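Long-range contacts in ORF 37 (Human herpesvirus 8 type M, PDB 3FHD), which cuts DNA as an endonuclease and exonuclease, processing branched or non-linear viral DNA intermediates so that unit-length linear genomes can be produced and packaged: residues C205-L216 against I444-E454; F271-E279 against T428-Y436. All coordinates share one frame; numbering follows the deposited sequence.

Contact 1: C205-L216 against I444-E454; sequences CEEVVKTLLATL and IGGDALDPHVE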
loop_
_atom_site.group_PDB
_atom_site.type_symbol
_atom_site.label_atom_id
_atom_site.label_comp_id
_atom_site.label_asym_id
_atom_site.label_seq_id
_atom_site.Cartn_x
_atom_site.Cartn_y
_atom_site.Cartn_z
ATOM N N CYS A 205 2.456 4.256 15.483
ATOM C CA CYS A 205 3.295 3.066 15.553
ATOM C C CYS A 205 3.946 2.689 14.210
ATOM O O CYS A 205 5.120 2.314 14.185
ATOM C CB CYS A 205 2.516 1.903 16.152
ATOM S SG CYS A 205 2.288 2.172 17.958
ATOM N N GLU A 206 3.200 2.794 13.102
ATOM C CA GLU A 206 3.795 2.569 11.787
ATOM C C GLU A 206 4.992 3.456 11.526
ATOM O O GLU A 206 5.988 2.983 10.986
ATOM C CB GLU A 206 2.766 2.641 10.649
ATOM C CG GLU A 206 1.892 1.401 10.682
ATOM C CD GLU A 206 1.155 1.135 9.373
ATOM O OE1 GLU A 206 1.505 1.771 8.341
ATOM O OE2 GLU A 206 0.233 0.272 9.401
ATOM N N GLU A 207 4.912 4.724 11.945
ATOM C CA GLU A 207 6.030 5.651 11.769
ATOM C C GLU A 207 7.249 5.218 12.573
ATOM O O GLU A 207 8.395 5.433 12.136
ATOM C CB GLU A 207 5.655 7.091 12.180
ATOM C CG GLU A 207 4.795 7.850 11.175
ATOM C CD GLU A 207 5.417 7.906 9.792
ATOM O OE1 GLU A 207 6.577 8.383 9.654
ATOM O OE2 GLU A 207 4.729 7.480 8.837
ATOM N N VAL A 208 7.009 4.622 13.750
ATOM C CA VAL A 208 8.116 4.133 14.560
ATOM C C VAL A 208 8.832 3.000 13.838
ATOM O O VAL A 208 10.078 2.973 13.792
ATOM C CB VAL A 208 7.677 3.703 15.982
ATOM C CG1 VAL A 208 8.770 2.876 16.652
ATOM C CG2 VAL A 208 7.376 4.933 16.820
ATOM N N VAL A 209 8.059 2.061 13.280
ATOM C CA VAL A 209 8.681 0.983 12.525
ATOM C C VAL A 209 9.491 1.510 11.318
ATOM O O VAL A 209 10.588 1.002 11.057
ATOM C CB VAL A 209 7.685 -0.109 12.080
ATOM C CG1 VAL A 209 8.411 -1.211 11.246
ATOM C CG2 VAL A 209 6.979 -0.717 13.304
ATOM N N LYS A 210 8.968 2.501 10.594
ATOM C CA LYS A 210 9.741 3.123 9.484
ATOM C C LYS A 210 11.084 3.615 9.970
ATOM O O LYS A 210 12.107 3.365 9.320
ATOM C CB LYS A 210 9.024 4.330 8.866
ATOM C CG LYS A 210 7.804 3.999 8.101
ATOM C CD LYS A 210 7.314 5.147 7.224
ATOM C CE LYS A 210 5.825 4.896 6.953
ATOM N NZ LYS A 210 5.230 5.633 5.811
ATOM N N THR A 211 11.082 4.333 11.096
ATOM C CA THR A 211 12.347 4.807 11.709
ATOM C C THR A 211 13.342 3.686 12.031
ATOM O O THR A 211 14.553 3.848 11.810
ATOM C CB THR A 211 12.107 5.656 12.966
ATOM O OG1 THR A 211 11.156 6.677 12.656
ATOM C CG2 THR A 211 13.424 6.351 13.418
ATOM N N LEU A 212 12.840 2.575 12.567
ATOM C CA LEU A 212 13.651 1.372 12.810
ATOM C C LEU A 212 14.290 0.794 11.546
ATOM O O LEU A 212 15.488 0.462 11.550
ATOM C CB LEU A 212 12.825 0.289 13.510
ATOM C CG LEU A 212 12.354 0.552 14.951
ATOM C CD1 LEU A 212 11.212 -0.383 15.351
ATOM C CD2 LEU A 212 13.523 0.428 15.942
ATOM N N LEU A 213 13.500 0.665 10.479
ATOM C CA LEU A 213 13.994 0.167 9.194
ATOM C C LEU A 213 15.071 1.096 8.634
ATOM O O LEU A 213 16.171 0.661 8.271
ATOM C CB LEU A 213 12.811 0.007 8.193
ATOM C CG LEU A 213 11.737 -1.028 8.580
ATOM C CD1 LEU A 213 10.506 -1.089 7.621
ATOM C CD2 LEU A 213 12.372 -2.416 8.738
ATOM N N ALA A 214 14.754 2.390 8.598
ATOM C CA ALA A 214 15.645 3.411 8.041
ATOM C C ALA A 214 16.976 3.541 8.812
ATOM O O ALA A 214 18.073 3.526 8.220
ATOM C CB ALA A 214 14.902 4.744 8.004
ATOM N N THR A 215 16.867 3.644 10.135
ATOM C CA THR A 215 18.003 3.883 11.023
ATOM C C THR A 215 18.816 2.630 11.389
ATOM O O THR A 215 20.062 2.691 11.523
ATOM C CB THR A 215 17.504 4.553 12.317
ATOM O OG1 THR A 215 16.835 5.771 11.966
ATOM C CG2 THR A 215 18.665 4.858 13.258
ATOM N N LEU A 216 18.142 1.501 11.582
ATOM C CA LEU A 216 18.835 0.318 12.102
ATOM C C LEU A 216 19.128 -0.755 11.078
ATOM O O LEU A 216 20.117 -1.475 11.214
ATOM C CB LEU A 216 18.118 -0.272 13.326
ATOM C CG LEU A 216 17.759 0.684 14.480
ATOM C CD1 LEU A 216 17.021 -0.066 15.572
ATOM C CD2 LEU A 216 18.983 1.415 15.074
ATOM N N ILE A 444 15.660 6.587 18.500
ATOM C CA ILE A 444 16.234 5.615 17.558
ATOM C C ILE A 444 17.199 6.402 16.666
ATOM O O ILE A 444 16.768 7.219 15.863
ATOM C CB ILE A 444 15.142 4.924 16.660
ATOM C CG1 ILE A 444 13.979 4.384 17.496
ATOM C CG2 ILE A 444 15.769 3.802 15.810
ATOM C CD1 ILE A 444 12.663 4.205 16.694
ATOM N N GLY A 445 18.500 6.181 16.830
ATOM C CA GLY A 445 19.507 7.046 16.203
ATOM C C GLY A 445 19.390 8.482 16.701
ATOM O O GLY A 445 19.381 8.736 17.904
ATOM N N GLY A 446 19.284 9.427 15.775
ATOM C CA GLY A 446 19.100 10.832 16.140
ATOM C C GLY A 446 17.662 11.084 16.558
ATOM O O GLY A 446 17.406 11.847 17.502
ATOM N N ASP A 447 16.745 10.379 15.883
ATOM C CA ASP A 447 15.302 10.605 15.928
ATOM C C ASP A 447 14.686 10.360 17.301
ATOM O O ASP A 447 14.822 9.275 17.868
ATOM C CB ASP A 447 14.599 9.693 14.907
ATOM C CG ASP A 447 15.171 9.817 13.496
ATOM O OD1 ASP A 447 16.414 9.791 13.325
ATOM O OD2 ASP A 447 14.356 9.925 12.549
ATOM N N ALA A 448 13.997 11.371 17.816
ATOM C CA ALA A 448 13.244 11.249 19.054
ATOM C C ALA A 448 11.902 10.562 18.781
ATOM O O ALA A 448 11.317 10.748 17.709
ATOM C CB ALA A 448 13.022 12.623 19.667
ATOM N N LEU A 449 11.427 9.770 19.744
ATOM C CA LEU A 449 10.097 9.155 19.666
ATOM C C LEU A 449 9.092 10.125 20.247
ATOM O O LEU A 449 9.366 10.729 21.282
ATOM C CB LEU A 449 10.034 7.879 20.507
ATOM C CG LEU A 449 10.476 6.520 19.989
ATOM C CD1 LEU A 449 11.957 6.504 19.725
ATOM C CD2 LEU A 449 10.120 5.495 21.047
ATOM N N ASP A 450 7.922 10.259 19.633
ATOM C CA ASP A 450 6.887 11.057 20.281
ATOM C C ASP A 450 6.606 10.468 21.666
ATOM O O ASP A 450 6.464 9.251 21.787
ATOM C CB ASP A 450 5.591 11.137 19.478
ATOM C CG ASP A 450 4.625 12.171 20.070
ATOM O OD1 ASP A 450 4.941 13.379 20.034
ATOM O OD2 ASP A 450 3.574 11.779 20.617
ATOM N N PRO A 451 6.548 11.319 22.717
ATOM C CA PRO A 451 6.321 10.790 24.081
ATOM C C PRO A 451 4.956 10.120 24.234
ATOM O O PRO A 451 4.740 9.346 25.173
ATOM C CB PRO A 451 6.430 12.041 24.980
ATOM C CG PRO A 451 6.180 13.198 24.068
ATOM C CD PRO A 451 6.681 12.790 22.709
ATOM N N HIS A 452 4.043 10.401 23.308
ATOM C CA HIS A 452 2.720 9.770 23.336
ATOM C C HIS A 452 2.613 8.452 22.562
ATOM O O HIS A 452 1.554 7.836 22.587
ATOM C CB HIS A 452 1.621 10.745 22.877
ATOM N N VAL A 453 3.676 8.008 21.883
ATOM C CA VAL A 453 3.652 6.691 21.214
ATOM C C VAL A 453 4.297 5.588 22.085
ATOM O O VAL A 453 5.273 5.845 22.825
ATOM C CB VAL A 453 4.285 6.726 19.778
ATOM C CG1 VAL A 453 5.778 7.044 19.818
ATOM C CG2 VAL A 453 4.051 5.415 19.031
ATOM N N GLU A 454 3.744 4.371 21.990
ATOM C CA GLU A 454 4.299 3.183 22.659
ATOM C C GLU A 454 5.756 2.891 22.265
ATOM O O GLU A 454 6.239 3.307 21.211
ATOM C CB GLU A 454 3.433 1.963 22.376
ATOM C CG GLU A 454 2.047 2.049 22.968
ATOM C CD GLU A 454 1.030 2.811 22.089
ATOM O OE1 GLU A 454 1.381 3.427 21.028
ATOM O OE2 GLU A 454 -0.153 2.786 22.492
#
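The Asp447 carboxylate has Thr211 CG2 over one face, 3.8 Å from its OD2, whereas Cys205 SG approaches the Glu454 carboxylate obliquely, 3.4 Å from OE1. No hydrogen bond joins the segments; the packing is mainly apolar. Ile444 buries the most, touching Val208, Thr211, Leu212, Thr215 and Leu216. With CG1 anti to the carbonyl carbon (chi1 -50°), its CG2 is set toward the helix's later turns, 3.9 Å from Leu216 CG and 4.0 Å from Thr215 CB, while CD1 reaches back to Leu212 CD2 at 3.9 Å. Leu212 and Leu216 cross the isoleucine at about a right angle. Nearer the helix start, Val208 CG2 meets Val453 CG1 at 4.0 Å, and Pro456 of the next strand also packs on Val208. Thr215 CG2 sits 3.8 Å from Gly445 CA, against the backbone of the type II' turn from Ile444 to Asp447. Cys205 also touches Cys269, though the disulfide known between them is absent here. A tight beta-hairpin and its following loop thus lie along helix 203-217 of the PD-(D/E)XK core, whose Glu206 binds magnesium in another structure; here the ion sits at Asp243, Glu266 and Ile267 without it.

Contact 2: F271-E279 against T428-Y436; sequences FKYTFAKME and TGFFRKRGY. With SO4 (sulfate ion), chain C.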
loop_
_atom_site.group_PDB
_atom_site.type_symbol
_atom_site.label_atom_id
_atom_site.label_comp_id
_atom_site.label_asym_id
_atom_site.label_seq_id
_atom_site.Cartn_x
_atom_site.Cartn_y
_atom_site.Cartn_z
ATOM N N PHE A 271 -1.093 -5.029 17.748
ATOM C CA PHE A 271 -1.543 -4.441 18.991
ATOM C C PHE A 271 -2.038 -5.456 20.032
ATOM O O PHE A 271 -2.039 -5.145 21.229
ATOM C CB PHE A 271 -2.540 -3.334 18.731
ATOM C CG PHE A 271 -1.938 -2.166 17.996
ATOM C CD1 PHE A 271 -0.700 -1.621 18.402
ATOM C CD2 PHE A 271 -2.590 -1.606 16.895
ATOM C CE1 PHE A 271 -0.137 -0.555 17.729
ATOM C CE2 PHE A 271 -2.028 -0.533 16.210
ATOM C CZ PHE A 271 -0.801 -0.002 16.637
ATOM N N LYS A 272 -2.394 -6.668 19.604
ATOM C CA LYS A 272 -2.837 -7.699 20.576
ATOM C C LYS A 272 -1.724 -8.063 21.545
ATOM O O LYS A 272 -1.991 -8.649 22.586
ATOM C CB LYS A 272 -3.256 -9.010 19.889
ATOM C CG LYS A 272 -4.534 -9.020 19.051
ATOM C CD LYS A 272 -4.748 -10.439 18.405
ATOM C CE LYS A 272 -3.619 -10.825 17.406
ATOM N NZ LYS A 272 -3.914 -12.025 16.503
ATOM N N TYR A 273 -0.476 -7.763 21.180
ATOM C CA TYR A 273 0.694 -8.163 21.967
ATOM C C TYR A 273 1.276 -7.015 22.804
ATOM O O TYR A 273 2.306 -7.175 23.442
ATOM C CB TYR A 273 1.788 -8.733 21.057
ATOM C CG TYR A 273 1.525 -10.139 20.559
ATOM C CD1 TYR A 273 1.840 -11.253 21.343
ATOM C CD2 TYR A 273 0.990 -10.353 19.293
ATOM C CE1 TYR A 273 1.606 -12.546 20.889
ATOM C CE2 TYR A 273 0.741 -11.641 18.834
ATOM C CZ TYR A 273 1.053 -12.737 19.640
ATOM O OH TYR A 273 0.816 -14.015 19.177
ATOM N N THR A 274 0.636 -5.853 22.775
ATOM C CA THR A 274 1.065 -4.722 23.597
ATOM C C THR A 274 0.921 -5.090 25.091
ATOM O O THR A 274 -0.121 -5.584 25.524
ATOM C CB THR A 274 0.282 -3.439 23.224
ATOM O OG1 THR A 274 0.497 -3.136 21.841
ATOM C CG2 THR A 274 0.730 -2.216 24.076
ATOM N N PHE A 275 1.997 -4.923 25.848
ATOM C CA PHE A 275 2.008 -5.233 27.295
ATOM C C PHE A 275 2.543 -4.067 28.115
ATOM O O PHE A 275 3.159 -3.143 27.581
ATOM C CB PHE A 275 2.840 -6.490 27.601
ATOM C CG PHE A 275 4.307 -6.350 27.268
ATOM C CD1 PHE A 275 5.217 -5.917 28.229
ATOM C CD2 PHE A 275 4.777 -6.677 25.999
ATOM C CE1 PHE A 275 6.576 -5.770 27.920
ATOM C CE2 PHE A 275 6.134 -6.553 25.687
ATOM C CZ PHE A 275 7.026 -6.089 26.648
ATOM N N ALA A 276 2.289 -4.117 29.424
ATOM C CA ALA A 276 2.950 -3.209 30.346
ATOM C C ALA A 276 3.840 -4.039 31.252
ATOM O O ALA A 276 3.583 -5.243 31.490
ATOM C CB ALA A 276 1.948 -2.406 31.166
ATOM N N LYS A 277 4.908 -3.415 31.731
ATOM C CA LYS A 277 5.829 -4.103 32.632
ATOM C C LYS A 277 5.220 -4.202 34.043
ATOM O O LYS A 277 5.817 -3.757 35.018
ATOM C CB LYS A 277 7.225 -3.452 32.573
ATOM C CG LYS A 277 7.798 -3.488 31.130
ATOM C CD LYS A 277 9.024 -2.609 30.911
ATOM C CE LYS A 277 10.223 -3.146 31.680
ATOM N NZ LYS A 277 11.466 -2.426 31.270
ATOM N N MET A 278 4.024 -4.806 34.137
ATOM C CA MET A 278 3.308 -5.001 35.428
ATOM C C MET A 278 3.503 -6.410 35.966
ATOM O O MET A 278 3.666 -7.378 35.211
ATOM C CB MET A 278 1.776 -4.826 35.302
ATOM C CG MET A 278 1.251 -3.670 34.458
ATOM S SD MET A 278 1.074 -2.083 35.299
ATOM C CE MET A 278 -0.331 -2.416 36.373
ATOM N N GLU A 279 3.378 -6.507 37.290
ATOM C CA GLU A 279 3.442 -7.729 38.059
ATOM C C GLU A 279 2.627 -8.890 37.472
ATOM O O GLU A 279 3.131 -10.025 37.359
ATOM C CB GLU A 279 2.933 -7.397 39.469
ATOM C CG GLU A 279 3.319 -8.314 40.560
ATOM C CD GLU A 279 3.299 -7.583 41.895
ATOM O OE1 GLU A 279 4.300 -6.895 42.185
ATOM O OE2 GLU A 279 2.291 -7.684 42.625
ATOM N N THR A 428 6.943 -6.428 10.808
ATOM C CA THR A 428 5.969 -6.483 11.881
ATOM C C THR A 428 6.601 -5.923 13.141
ATOM O O THR A 428 7.622 -6.449 13.586
ATOM C CB THR A 428 5.546 -7.946 12.155
ATOM O OG1 THR A 428 4.846 -8.480 11.019
ATOM C CG2 THR A 428 4.614 -8.014 13.340
ATOM N N GLY A 429 5.991 -4.868 13.694
ATOM C CA GLY A 429 6.436 -4.258 14.943
ATOM C C GLY A 429 5.591 -4.657 16.148
ATOM O O GLY A 429 4.387 -4.807 16.039
ATOM N N PHE A 430 6.248 -4.815 17.296
ATOM C CA PHE A 430 5.621 -5.195 18.564
ATOM C C PHE A 430 6.013 -4.127 19.548
ATOM O O PHE A 430 7.117 -3.536 19.432
ATOM C CB PHE A 430 6.132 -6.549 19.057
ATOM C CG PHE A 430 5.745 -7.713 18.180
ATOM C CD1 PHE A 430 4.640 -8.504 18.492
ATOM C CD2 PHE A 430 6.494 -8.031 17.044
ATOM C CE1 PHE A 430 4.271 -9.569 17.691
ATOM C CE2 PHE A 430 6.140 -9.116 16.239
ATOM C CZ PHE A 430 5.021 -9.881 16.556
ATOM N N PHE A 431 5.117 -3.851 20.491
ATOM C CA PHE A 431 5.233 -2.659 21.342
ATOM C C PHE A 431 4.900 -2.942 22.807
ATOM O O PHE A 431 4.286 -3.968 23.133
ATOM C CB PHE A 431 4.342 -1.508 20.822
ATOM C CG PHE A 431 4.745 -0.973 19.475
ATOM C CD1 PHE A 431 5.608 0.118 19.366
ATOM C CD2 PHE A 431 4.253 -1.550 18.310
ATOM C CE1 PHE A 431 5.981 0.627 18.112
ATOM C CE2 PHE A 431 4.637 -1.046 17.047
ATOM C CZ PHE A 431 5.519 0.041 16.968
ATOM N N ARG A 432 5.322 -2.014 23.668
ATOM C CA ARG A 432 4.933 -1.989 25.071
ATOM C C ARG A 432 4.503 -0.591 25.548
ATOM O O ARG A 432 4.924 0.441 24.999
ATOM C CB ARG A 432 6.029 -2.584 25.973
ATOM C CG ARG A 432 7.254 -1.687 26.203
ATOM C CD ARG A 432 8.166 -2.293 27.279
ATOM N NE ARG A 432 9.382 -1.492 27.523
ATOM C CZ ARG A 432 9.422 -0.365 28.230
ATOM N NH1 ARG A 432 8.315 0.152 28.761
ATOM N NH2 ARG A 432 10.589 0.262 28.419
ATOM N N LYS A 433 3.628 -0.573 26.552
ATOM C CA LYS A 433 3.258 0.665 27.212
ATOM C C LYS A 433 4.464 1.306 27.909
ATOM O O LYS A 433 5.361 0.613 28.424
ATOM C CB LYS A 433 2.135 0.425 28.229
ATOM C CG LYS A 433 0.770 -0.005 27.637
ATOM C CD LYS A 433 0.250 1.008 26.575
ATOM C CE LYS A 433 -1.229 0.746 26.213
ATOM N NZ LYS A 433 -1.719 1.666 25.122
ATOM N N ARG A 434 4.474 2.635 27.918
ATOM C CA ARG A 434 5.397 3.399 28.756
ATOM C C ARG A 434 4.999 3.299 30.216
ATOM O O ARG A 434 3.812 3.291 30.549
ATOM C CB ARG A 434 5.424 4.862 28.345
ATOM C CG ARG A 434 6.052 5.084 27.038
ATOM C CD ARG A 434 5.976 6.564 26.729
ATOM N NE ARG A 434 6.324 6.833 25.340
ATOM C CZ ARG A 434 7.472 7.391 24.969
ATOM N NH1 ARG A 434 8.367 7.739 25.905
ATOM N NH2 ARG A 434 7.719 7.609 23.680
ATOM N N GLY A 435 5.996 3.188 31.085
ATOM C CA GLY A 435 5.751 3.049 32.507
ATOM C C GLY A 435 6.283 4.253 33.235
ATOM O O GLY A 435 6.914 5.138 32.631
ATOM N N TYR A 436 6.053 4.271 34.543
ATOM C CA TYR A 436 6.452 5.389 35.375
ATOM C C TYR A 436 7.958 5.618 35.417
ATOM O O TYR A 436 8.397 6.746 35.550
ATOM C CB TYR A 436 5.865 5.249 36.778
ATOM C CG TYR A 436 4.367 5.471 36.786
ATOM C CD1 TYR A 436 3.834 6.734 37.078
ATOM C CD2 TYR A 436 3.485 4.428 36.468
ATOM C CE1 TYR A 436 2.459 6.943 37.074
ATOM C CE2 TYR A 436 2.111 4.630 36.454
ATOM C CZ TYR A 436 1.612 5.898 36.764
ATOM O OH TYR A 436 0.255 6.113 36.754
HETATM S S SO4 C . -3.568 -6.774 16.152
HETATM O O1 SO4 C . -4.561 -6.363 17.156
HETATM O O2 SO4 C . -2.571 -7.680 16.735
HETATM O O3 SO4 C . -4.282 -7.484 15.090
HETATM O O4 SO4 C . -2.954 -5.566 15.599
HETATM O O HOH W 1 4.738 -6.646 22.456
HETATM O O HOH W 2 2.531 -4.805 20.250
HETATM O O HOH W 3 5.381 -0.785 31.043
#
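Phe275 lays one ring face over the aliphatic start of Arg432, whose CB is 3.8 Å from the ring centroid and nearly on the ring normal, a CH-pi contact. Phe275 CG stands between its backbone N and carbonyl carbon (chi1 64°), which turns the ring back over the arginine although the CB itself points away. Farther along Arg432, Lys277 CD covers one face of the guanidinium, 3.5 Å from CZ. The two cationic ends share Asp369, which forms salt bridges with both Lys277 NZ and Arg432 NH2; Asp438 takes Arg432 NH1. One direct hydrogen bond joins the backbones, Lys433 N to Phe275 O at 2.8 Å with an N-H...O angle of 157°. Thr274 CA adds a straight C-H...O contact to Phe431 O at 3.3 Å. The loop thus runs beside the end of strand 423-432 without forming a regular ladder. It follows strand 262-269, whose Glu266, Ile267 and Lys268 fit the (D/E)XK signature of this nuclease superfamily. Three waters bridge the segments: one molecule donates to both Tyr273 O (2.7 Å) and Phe431 O, a second links Phe431 N with Thr274 OG1, and a third links Lys277 N with Lys433 O. Toward the loop's start, the edge of Phe430 faces the Tyr273 ring in an offset edge-to-face pair, centroids 5.6 Å apart and planes at 71°, while Tyr273 OH bonds to Phe303 O and Ala310 N. A sulfate, probably from crystallisation, accepts from Phe271 N at O4 (2.9 Å) and from Lys272 N at O2 (3.0 Å).

In the fold
Both contacts are partly buried, contact 1 about 20 Å and contact 2 about 26 Å from the chain's centre, measured between centres. Contact 1 sets a helix against a hairpin and loop through aliphatic side chains; contact 2 sets a loop beside a sheet strand through rings, ordered water and two like charges balanced by acids from elsewhere. Strand 423-432 connects them, since Phe431 packs on Cys205, Val208 and Val209 of helix 203-217. Beyond the strand, Arg434 NE bonds to Val453 O, and Lys433 NZ makes a long, weak ion pair with Glu454 OE2. The helix of contact 1 carries Glu206, which does not touch segment 444-454, whereas contact 2 begins past the strand bearing Glu266 and Ile267.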